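Local structure of uncharacterized esterase YxiM (Bacillus subtilis, 2O14) at residues E256-M261 against L302-E307; Q264-G269 against E308-I313; W296-I301 against L315-S320. The protein probably hydrolyses ester bonds as a member of the GDSL lipolytic family, though its substrate has not been characterised. One frame throughout, in Å; residues are numbered along the deposited sequence.

How the contacts relate
From the N terminus, helix 251-266 carries Glu-256 to Met-261, and its C-terminal end with the turn after it gives Gln-264 to Gly-269, the first halves of contacts 1 and 2. The chain runs through strand 271-275 and a long loop into helix 298-307. Its start opens contact 3, its C-terminal part closes contact 1 across 40 intervening residues, and strand 311-313, with the turn before it, closes contact 2 across 38. Helix 315-326 then closes contact 3, a short loop of 13. Each contact crosses the other two along the chain; none nests. Arg-259 of contact 1 reaches Glu-308 of contact 2, and together the three tie neighbouring helices to the edge of the parallel sheet.

Contact 1: residues E256-M261 against L302-E307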
loop_
_atom_site.group_PDB
_atom_site.type_symbol
_atom_site.label_atom_id
_atom_site.label_comp_id
_atom_site.label_asym_id
_atom_site.label_seq_id
_atom_site.Cartn_x
_atom_site.Cartn_y
_atom_site.Cartn_z
ATOM N N GLU A 256 -11.184 12.775 -15.746
ATOM C CA GLU A 256 -12.517 12.239 -15.447
ATOM C C GLU A 256 -12.485 11.144 -14.381
ATOM O O GLU A 256 -13.292 11.145 -13.454
ATOM C CB GLU A 256 -13.148 11.638 -16.700
ATOM C CG GLU A 256 -13.436 12.599 -17.830
ATOM C CD GLU A 256 -13.891 11.864 -19.087
ATOM O OE1 GLU A 256 -14.813 11.021 -18.981
ATOM O OE2 GLU A 256 -13.330 12.123 -20.176
ATOM N N VAL A 257 -11.566 10.196 -14.546
ATOM C CA VAL A 257 -11.414 9.087 -13.614
ATOM C C VAL A 257 -11.005 9.608 -12.246
ATOM O O VAL A 257 -11.541 9.185 -11.218
ATOM C CB VAL A 257 -10.340 8.096 -14.101
ATOM C CG1 VAL A 257 -10.076 7.044 -13.027
ATOM C CG2 VAL A 257 -10.796 7.439 -15.392
HETATM N N MSE A 258 -10.042 10.523 -12.249
HETATM C CA MSE A 258 -9.548 11.127 -11.018
HETATM C C MSE A 258 -10.686 11.833 -10.293
HETATM O O MSE A 258 -10.825 11.707 -9.079
HETATM C CB MSE A 258 -8.436 12.128 -11.339
HETATM C CG MSE A 258 -7.148 11.487 -11.828
HETATM SE SE MSE A 258 -6.108 10.729 -10.369
HETATM C CE MSE A 258 -5.327 12.388 -9.715
ATOM N N ARG A 259 -11.499 12.567 -11.049
ATOM C CA ARG A 259 -12.631 13.299 -10.488
ATOM C C ARG A 259 -13.587 12.352 -9.769
ATOM O O ARG A 259 -14.038 12.632 -8.660
ATOM C CB ARG A 259 -13.389 14.030 -11.599
ATOM C CG ARG A 259 -14.505 14.943 -11.107
ATOM C CD ARG A 259 -15.351 15.431 -12.273
ATOM N NE ARG A 259 -14.546 16.053 -13.319
ATOM C CZ ARG A 259 -13.929 17.225 -13.198
ATOM N NH1 ARG A 259 -14.020 17.919 -12.072
ATOM N NH2 ARG A 259 -13.214 17.703 -14.208
ATOM N N ASP A 260 -13.889 11.230 -10.414
ATOM C CA ASP A 260 -14.795 10.237 -9.854
ATOM C C ASP A 260 -14.282 9.668 -8.537
ATOM O O ASP A 260 -15.037 9.561 -7.570
ATOM C CB ASP A 260 -15.008 9.102 -10.852
ATOM C CG ASP A 260 -16.001 8.078 -10.359
ATOM O OD1 ASP A 260 -17.193 8.423 -10.201
ATOM O OD2 ASP A 260 -15.585 6.928 -10.122
HETATM N N MSE A 261 -13.004 9.301 -8.498
HETATM C CA MSE A 261 -12.420 8.752 -7.277
HETATM C C MSE A 261 -12.536 9.749 -6.133
HETATM O O MSE A 261 -12.889 9.382 -5.014
HETATM C CB MSE A 261 -10.944 8.399 -7.483
HETATM C CG MSE A 261 -10.700 7.259 -8.448
HETATM SE SE MSE A 261 -8.978 6.426 -8.131
HETATM C CE MSE A 261 -7.859 7.564 -9.233
ATOM N N LEU A 302 -3.957 20.188 -10.991
ATOM C CA LEU A 302 -4.177 21.506 -10.393
ATOM C C LEU A 302 -5.647 21.890 -10.550
ATOM O O LEU A 302 -6.293 22.333 -9.600
ATOM C CB LEU A 302 -3.297 22.560 -11.073
ATOM C CG LEU A 302 -1.785 22.316 -11.051
ATOM C CD1 LEU A 302 -1.090 23.362 -11.907
ATOM C CD2 LEU A 302 -1.269 22.360 -9.620
ATOM N N ALA A 303 -6.170 21.708 -11.757
ATOM C CA ALA A 303 -7.560 22.034 -12.048
ATOM C C ALA A 303 -8.527 21.249 -11.160
ATOM O O ALA A 303 -9.474 21.815 -10.607
ATOM C CB ALA A 303 -7.858 21.758 -13.515
ATOM N N LEU A 304 -8.286 19.947 -11.027
ATOM C CA LEU A 304 -9.131 19.087 -10.204
ATOM C C LEU A 304 -9.172 19.529 -8.747
ATOM O O LEU A 304 -10.209 19.437 -8.094
ATOM C CB LEU A 304 -8.641 17.638 -10.278
ATOM C CG LEU A 304 -9.065 16.815 -11.497
ATOM C CD1 LEU A 304 -8.220 15.548 -11.594
ATOM C CD2 LEU A 304 -10.542 16.476 -11.382
ATOM N N ALA A 305 -8.043 20.006 -8.233
ATOM C CA ALA A 305 -7.985 20.447 -6.844
ATOM C C ALA A 305 -8.935 21.620 -6.602
ATOM O O ALA A 305 -9.596 21.699 -5.564
ATOM C CB ALA A 305 -6.561 20.840 -6.488
ATOM N N GLU A 306 -9.003 22.522 -7.577
ATOM C CA GLU A 306 -9.854 23.705 -7.497
ATOM C C GLU A 306 -11.313 23.360 -7.766
ATOM O O GLU A 306 -12.205 23.782 -7.029
ATOM C CB GLU A 306 -9.379 24.746 -8.511
ATOM C CG GLU A 306 -7.902 25.083 -8.377
ATOM C CD GLU A 306 -7.371 25.894 -9.545
ATOM O OE1 GLU A 306 -7.463 25.409 -10.696
ATOM O OE2 GLU A 306 -6.857 27.013 -9.312
ATOM N N GLU A 307 -11.543 22.587 -8.822
ATOM C CA GLU A 307 -12.885 22.173 -9.215
ATOM C C GLU A 307 -13.592 21.283 -8.190
ATOM O O GLU A 307 -14.786 21.456 -7.930
ATOM C CB GLU A 307 -12.823 21.440 -10.553
ATOM C CG GLU A 307 -12.476 22.324 -11.731
ATOM C CD GLU A 307 -12.150 21.517 -12.969
ATOM O OE1 GLU A 307 -12.825 20.494 -13.201
ATOM O OE2 GLU A 307 -11.228 21.907 -13.713
#
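Arg-259 reaches Glu-307 by setting out with CG anti to its own backbone N (chi1 -174°), running extended through CD, and then bending at chi3 (-54°) so that the guanidinium swings across to the other helix. Glu-307 comes to meet it from CG anti to the carbonyl carbon, its chain extended beyond that point. One oxygen of Glu-307 takes both nitrogens: NH1 of Arg-259 stands 3.1 Å from OE1 of Glu-307, and NH2 of Arg-259 lies 3.0 Å from that same OE1. The acceptor sits at the guanidinium edge, the two flat groups are nearly coplanar, and both N-H bonds are well bent because one atom serves two donors. NH1 has its stronger partner in Glu-308, while OE2 of Glu-307 is held by Lys-255, which makes a small charge network on the outer side. The helices involved, 251-266 and 298-307, are neighbouring connections of the parallel alpha/beta fold of SGNH hydrolases, one leading to strand 271-275 and the next to strand 311-313; the short segments cross at -35° with axes 10.6 Å apart. Leu-304 points from its helix toward the other, its two methyls meeting different residues. CD2 of Leu-304 lies over one face of the Arg-259 guanidinium, 3.7 Å above its plane and offset toward the rim, and also touches CB of Arg-259 at 3.8 Å. CD1 of Leu-304 presses instead on CB of selenomethionine Met-258, a tight 3.4 Å on the buried side.

Contact 2: residues Q264-G269 against E308-I313; sequences QVKAKG and EKTYLI
Lys-266 meets the turn from Glu-308 to Thr-310 almost single-handed, and does so by polar and apolar contact at once. On the polar side, NZ of Lys-266 makes a weak hydrogen bond to the carbonyl O of Lys-309, 3.3 Å away. The bend at chi4 (-67°) of an otherwise extended chain brings it there. CE of Lys-266, a CH2 polarised by the ammonium, closely approaches O of Glu-308 at 3.2 Å. The apolar part is carbon to carbon: CE of Lys-266 also rests 3.9 Å from CG2 of Thr-310. Both partners lie where a helix ends. Helix 251-266 finishes in a Schellman motif at Gly-269, with a type I turn whose Gly-269 N meets Lys-266 O at 2.9 Å. In the other segment, Lys-309 takes a positive phi as the chain leaves helix 298-307 and turns into strand 311-313, the outermost strand at one end of the parallel sheet. Thr-310 adds a side-chain bond to the main chain one residue on: OG1 of Thr-310 gives to O of Tyr-311 at 3.2 Å, from above the carbonyl plane (45° out of it). Among the charged ends, Glu-308 turns its carboxylate back along helix 251-266, to Arg-263 as well as Arg-259, whereas the side chain of Lys-309 leads away. The chemistry is thus a lysine ammonium near carbonyl oxygens of the turn just past the C-terminal end of helix 298-307, where their partial negative charge, and perhaps that of the helix end, would probably favour it, although the long, weak bond suggests a modest hold at this partly exposed surface.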
loop_
_atom_site.group_PDB
_atom_site.type_symbol
_atom_site.label_atom_id
_atom_site.label_comp_id
_atom_site.label_asym_id
_atom_site.label_seq_id
_atom_site.Cartn_x
_atom_site.Cartn_y
_atom_site.Cartn_z
ATOM N N GLN A 264 -16.104 9.834 -4.892
ATOM C CA GLN A 264 -16.450 8.635 -4.148
ATOM C C GLN A 264 -15.857 8.692 -2.751
ATOM O O GLN A 264 -16.513 8.323 -1.779
ATOM C CB GLN A 264 -15.955 7.387 -4.872
ATOM C CG GLN A 264 -16.731 7.058 -6.128
ATOM C CD GLN A 264 -16.485 5.641 -6.585
ATOM O OE1 GLN A 264 -16.699 4.696 -5.830
ATOM N NE2 GLN A 264 -16.034 5.483 -7.824
ATOM N N VAL A 265 -14.617 9.156 -2.642
ATOM C CA VAL A 265 -13.986 9.246 -1.335
ATOM C C VAL A 265 -14.656 10.337 -0.505
ATOM O O VAL A 265 -14.912 10.145 0.682
ATOM C CB VAL A 265 -12.472 9.532 -1.447
ATOM C CG1 VAL A 265 -11.892 9.836 -0.064
ATOM C CG2 VAL A 265 -11.764 8.322 -2.051
ATOM N N LYS A 266 -14.950 11.475 -1.124
ATOM C CA LYS A 266 -15.604 12.560 -0.402
ATOM C C LYS A 266 -16.992 12.125 0.046
ATOM O O LYS A 266 -17.506 12.604 1.054
ATOM C CB LYS A 266 -15.702 13.814 -1.272
ATOM C CG LYS A 266 -14.449 14.675 -1.261
ATOM C CD LYS A 266 -14.582 15.844 -2.231
ATOM C CE LYS A 266 -13.485 16.878 -2.028
ATOM N NZ LYS A 266 -13.614 17.560 -0.707
ATOM N N ALA A 267 -17.596 11.208 -0.702
ATOM C CA ALA A 267 -18.923 10.707 -0.355
ATOM C C ALA A 267 -18.873 9.927 0.962
ATOM O O ALA A 267 -19.902 9.712 1.600
ATOM C CB ALA A 267 -19.455 9.815 -1.471
ATOM N N LYS A 268 -17.674 9.508 1.361
ATOM C CA LYS A 268 -17.493 8.759 2.602
ATOM C C LYS A 268 -17.239 9.707 3.766
ATOM O O LYS A 268 -17.142 9.277 4.915
ATOM C CB LYS A 268 -16.312 7.791 2.480
ATOM C CG LYS A 268 -16.474 6.709 1.430
ATOM C CD LYS A 268 -17.528 5.686 1.824
ATOM C CE LYS A 268 -17.555 4.533 0.829
ATOM N NZ LYS A 268 -18.515 3.469 1.233
ATOM N N GLY A 269 -17.121 10.997 3.464
ATOM C CA GLY A 269 -16.881 11.982 4.506
ATOM C C GLY A 269 -15.410 12.244 4.776
ATOM O O GLY A 269 -15.068 13.081 5.610
ATOM N N GLU A 308 -12.861 20.326 -7.619
ATOM C CA GLU A 308 -13.435 19.410 -6.634
ATOM C C GLU A 308 -13.142 19.833 -5.199
ATOM O O GLU A 308 -13.502 19.138 -4.252
ATOM C CB GLU A 308 -12.916 17.989 -6.869
ATOM C CG GLU A 308 -13.272 17.420 -8.235
ATOM C CD GLU A 308 -14.766 17.486 -8.526
ATOM O OE1 GLU A 308 -15.561 17.078 -7.651
ATOM O OE2 GLU A 308 -15.143 17.939 -9.629
ATOM N N LYS A 309 -12.478 20.972 -5.046
ATOM C CA LYS A 309 -12.148 21.502 -3.731
ATOM C C LYS A 309 -11.418 20.502 -2.832
ATOM O O LYS A 309 -11.902 20.139 -1.760
ATOM C CB LYS A 309 -13.426 21.984 -3.041
ATOM C CG LYS A 309 -14.194 23.017 -3.844
ATOM C CD LYS A 309 -15.481 23.425 -3.148
ATOM C CE LYS A 309 -16.267 24.411 -3.999
ATOM N NZ LYS A 309 -15.475 25.640 -4.293
ATOM N N THR A 310 -10.247 20.062 -3.273
ATOM C CA THR A 310 -9.452 19.126 -2.492
ATOM C C THR A 310 -8.203 19.863 -2.026
ATOM O O THR A 310 -7.931 20.972 -2.483
ATOM C CB THR A 310 -9.003 17.923 -3.338
ATOM O OG1 THR A 310 -8.000 18.344 -4.274
ATOM C CG2 THR A 310 -10.183 17.336 -4.101
ATOM N N TYR A 311 -7.457 19.264 -1.102
ATOM C CA TYR A 311 -6.215 19.868 -0.639
ATOM C C TYR A 311 -5.210 19.562 -1.744
ATOM O O TYR A 311 -5.399 18.612 -2.510
ATOM C CB TYR A 311 -5.768 19.244 0.683
ATOM C CG TYR A 311 -6.613 19.661 1.865
ATOM C CD1 TYR A 311 -6.594 20.975 2.331
ATOM C CD2 TYR A 311 -7.443 18.749 2.507
ATOM C CE1 TYR A 311 -7.384 21.369 3.411
ATOM C CE2 TYR A 311 -8.239 19.130 3.588
ATOM C CZ TYR A 311 -8.205 20.439 4.034
ATOM O OH TYR A 311 -8.992 20.817 5.099
ATOM N N LEU A 312 -4.151 20.355 -1.836
ATOM C CA LEU A 312 -3.161 20.154 -2.887
ATOM C C LEU A 312 -1.724 20.400 -2.457
ATOM O O LEU A 312 -1.402 21.448 -1.882
ATOM C CB LEU A 312 -3.475 21.065 -4.083
ATOM C CG LEU A 312 -2.461 21.064 -5.232
ATOM C CD1 LEU A 312 -2.580 19.766 -6.016
ATOM C CD2 LEU A 312 -2.715 22.259 -6.148
ATOM N N ILE A 313 -0.868 19.422 -2.745
ATOM C CA ILE A 313 0.556 19.514 -2.451
ATOM C C ILE A 313 1.196 19.535 -3.829
ATOM O O ILE A 313 1.142 18.538 -4.551
ATOM C CB ILE A 313 1.086 18.271 -1.704
ATOM C CG1 ILE A 313 0.331 18.072 -0.390
ATOM C CG2 ILE A 313 2.575 18.434 -1.427
ATOM C CD1 ILE A 313 0.517 19.192 0.601
#

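Contact 3: residues W296-I301 against L315-S320; sequences WYRASI and LNVLSS
Arg-298 lies against Asn-316 and Val-317 where helix 298-307 begins beside the first turn of helix 315-326. Between the two helices the chain passes through strand 311-313, the last strand of the parallel alpha/beta sheet of this SGNH-type hydrolase, so the contact links the helix entering that strand to the one leaving it. The close-packed part is the middle of the arginine. With CG anti to the backbone N (chi1 173°) and the chain extended as far as NE, the Arg-298 chain crosses the Asn-316 side chain at about a right angle, its CD 3.7 Å from CG of Asn-316 and 3.8 Å from CB of Asn-316. Asn-316 is buried here, and its backbone N is held by Thr-276 OG1. Farther out, on the partly exposed side, fewer atoms meet: CG2 of Val-317 comes up to the guanidinium, though closely, at 3.3 Å from NH2 of Arg-298. No hydrogen bond spans the two segments. The guanidinium finds its polar partners just beyond them, in a salt bridge from NH2 to Asp-314 and a bond from NH1 to the carbonyl of Val-293, which fix its direction. Within helix 315-326 the carbonyl of Leu-315 is gripped twice: N of Ser-319 lies 2.8 Å from O of Leu-315, and OG of Ser-319 gives its hydrogen to that same oxygen of Leu-315 at 2.6 Å, tilted 20° from the carbonyl plane.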
loop_
_atom_site.group_PDB
_atom_site.type_symbol
_atom_site.label_atom_id
_atom_site.label_comp_id
_atom_site.label_asym_id
_atom_site.label_seq_id
_atom_site.Cartn_x
_atom_site.Cartn_y
_atom_site.Cartn_z
ATOM N N TRP A 296 3.601 14.656 -16.337
ATOM C CA TRP A 296 2.585 13.844 -15.686
ATOM C C TRP A 296 1.187 14.457 -15.529
ATOM O O TRP A 296 0.586 14.338 -14.461
ATOM C CB TRP A 296 3.110 13.450 -14.305
ATOM C CG TRP A 296 4.613 13.258 -14.238
ATOM C CD1 TRP A 296 5.444 13.686 -13.241
ATOM C CD2 TRP A 296 5.441 12.525 -15.158
ATOM N NE1 TRP A 296 6.733 13.261 -13.476
ATOM C CE2 TRP A 296 6.759 12.548 -14.645
ATOM C CE3 TRP A 296 5.195 11.850 -16.362
ATOM C CZ2 TRP A 296 7.830 11.918 -15.295
ATOM C CZ3 TRP A 296 6.261 11.221 -17.010
ATOM C CH2 TRP A 296 7.562 11.261 -16.473
ATOM N N TYR A 297 0.667 15.096 -16.577
ATOM C CA TYR A 297 -0.662 15.720 -16.528
ATOM C C TYR A 297 -0.867 16.679 -15.349
ATOM O O TYR A 297 -1.991 16.843 -14.867
ATOM C CB TYR A 297 -1.775 14.662 -16.470
ATOM C CG TYR A 297 -1.906 13.778 -17.692
ATOM C CD1 TYR A 297 -1.563 14.240 -18.963
ATOM C CD2 TYR A 297 -2.419 12.485 -17.580
ATOM C CE1 TYR A 297 -1.728 13.433 -20.089
ATOM C CE2 TYR A 297 -2.592 11.674 -18.697
ATOM C CZ TYR A 297 -2.244 12.151 -19.948
ATOM O OH TYR A 297 -2.410 11.341 -21.052
ATOM N N ARG A 298 0.208 17.313 -14.891
ATOM C CA ARG A 298 0.127 18.252 -13.771
ATOM C C ARG A 298 -1.001 19.264 -13.916
ATOM O O ARG A 298 -1.679 19.593 -12.944
ATOM C CB ARG A 298 1.457 18.996 -13.603
ATOM C CG ARG A 298 1.423 20.110 -12.561
ATOM C CD ARG A 298 2.821 20.496 -12.104
ATOM N NE ARG A 298 2.799 21.627 -11.177
ATOM C CZ ARG A 298 2.647 22.894 -11.545
ATOM N NH1 ARG A 298 2.509 23.203 -12.826
ATOM N NH2 ARG A 298 2.619 23.851 -10.631
ATOM N N ALA A 299 -1.199 19.758 -15.132
ATOM C CA ALA A 299 -2.239 20.748 -15.395
ATOM C C ALA A 299 -3.620 20.294 -14.910
ATOM O O ALA A 299 -4.356 21.069 -14.291
ATOM C CB ALA A 299 -2.280 21.064 -16.892
ATOM N N SER A 300 -3.966 19.040 -15.189
ATOM C CA SER A 300 -5.257 18.489 -14.789
ATOM C C SER A 300 -5.378 18.308 -13.288
ATOM O O SER A 300 -6.461 18.465 -12.722
ATOM C CB SER A 300 -5.500 17.142 -15.477
ATOM O OG SER A 300 -5.652 17.318 -16.874
ATOM N N ILE A 301 -4.268 17.964 -12.644
ATOM C CA ILE A 301 -4.264 17.772 -11.200
ATOM C C ILE A 301 -4.550 19.103 -10.496
ATOM O O ILE A 301 -5.302 19.148 -9.522
ATOM C CB ILE A 301 -2.904 17.205 -10.722
ATOM C CG1 ILE A 301 -2.644 15.857 -11.401
ATOM C CG2 ILE A 301 -2.911 17.020 -9.212
ATOM C CD1 ILE A 301 -1.285 15.267 -11.100
ATOM N N LEU A 315 3.951 18.958 -5.070
ATOM C CA LEU A 315 5.255 18.336 -4.895
ATOM C C LEU A 315 6.151 18.506 -6.120
ATOM O O LEU A 315 7.377 18.503 -6.006
ATOM C CB LEU A 315 5.079 16.855 -4.564
ATOM C CG LEU A 315 6.264 16.145 -3.911
ATOM C CD1 LEU A 315 6.721 16.927 -2.688
ATOM C CD2 LEU A 315 5.849 14.728 -3.523
ATOM N N ASN A 316 5.543 18.658 -7.291
ATOM C CA ASN A 316 6.308 18.839 -8.520
ATOM C C ASN A 316 7.207 20.074 -8.386
ATOM O O ASN A 316 8.415 20.017 -8.643
ATOM C CB ASN A 316 5.359 19.028 -9.708
ATOM C CG ASN A 316 6.095 19.121 -11.039
ATOM O OD1 ASN A 316 6.382 18.106 -11.684
ATOM N ND2 ASN A 316 6.406 20.340 -11.453
ATOM N N VAL A 317 6.604 21.188 -7.980
ATOM C CA VAL A 317 7.327 22.441 -7.818
ATOM C C VAL A 317 8.183 22.463 -6.553
ATOM O O VAL A 317 9.345 22.876 -6.590
ATOM C CB VAL A 317 6.357 23.634 -7.787
ATOM C CG1 VAL A 317 7.133 24.934 -7.568
ATOM C CG2 VAL A 317 5.569 23.686 -9.087
ATOM N N LEU A 318 7.613 22.021 -5.439
ATOM C CA LEU A 318 8.356 22.006 -4.188
ATOM C C LEU A 318 9.603 21.140 -4.311
ATOM O O LEU A 318 10.677 21.530 -3.857
ATOM C CB LEU A 318 7.473 21.502 -3.041
ATOM C CG LEU A 318 6.261 22.374 -2.690
ATOM C CD1 LEU A 318 5.374 21.657 -1.672
ATOM C CD2 LEU A 318 6.738 23.708 -2.134
ATOM N N SER A 319 9.476 19.968 -4.930
ATOM C CA SER A 319 10.637 19.094 -5.082
ATOM C C SER A 319 11.653 19.696 -6.047
ATOM O O SER A 319 12.859 19.581 -5.831
ATOM C CB SER A 319 10.223 17.697 -5.566
ATOM O OG SER A 319 9.694 17.737 -6.878
ATOM N N SER A 320 11.171 20.335 -7.111
ATOM C CA SER A 320 12.073 20.959 -8.078
ATOM C C SER A 320 12.882 22.062 -7.397
ATOM O O SER A 320 14.067 22.243 -7.686
ATOM C CB SER A 320 11.290 21.541 -9.261
ATOM O OG SER A 320 10.885 20.515 -10.158
#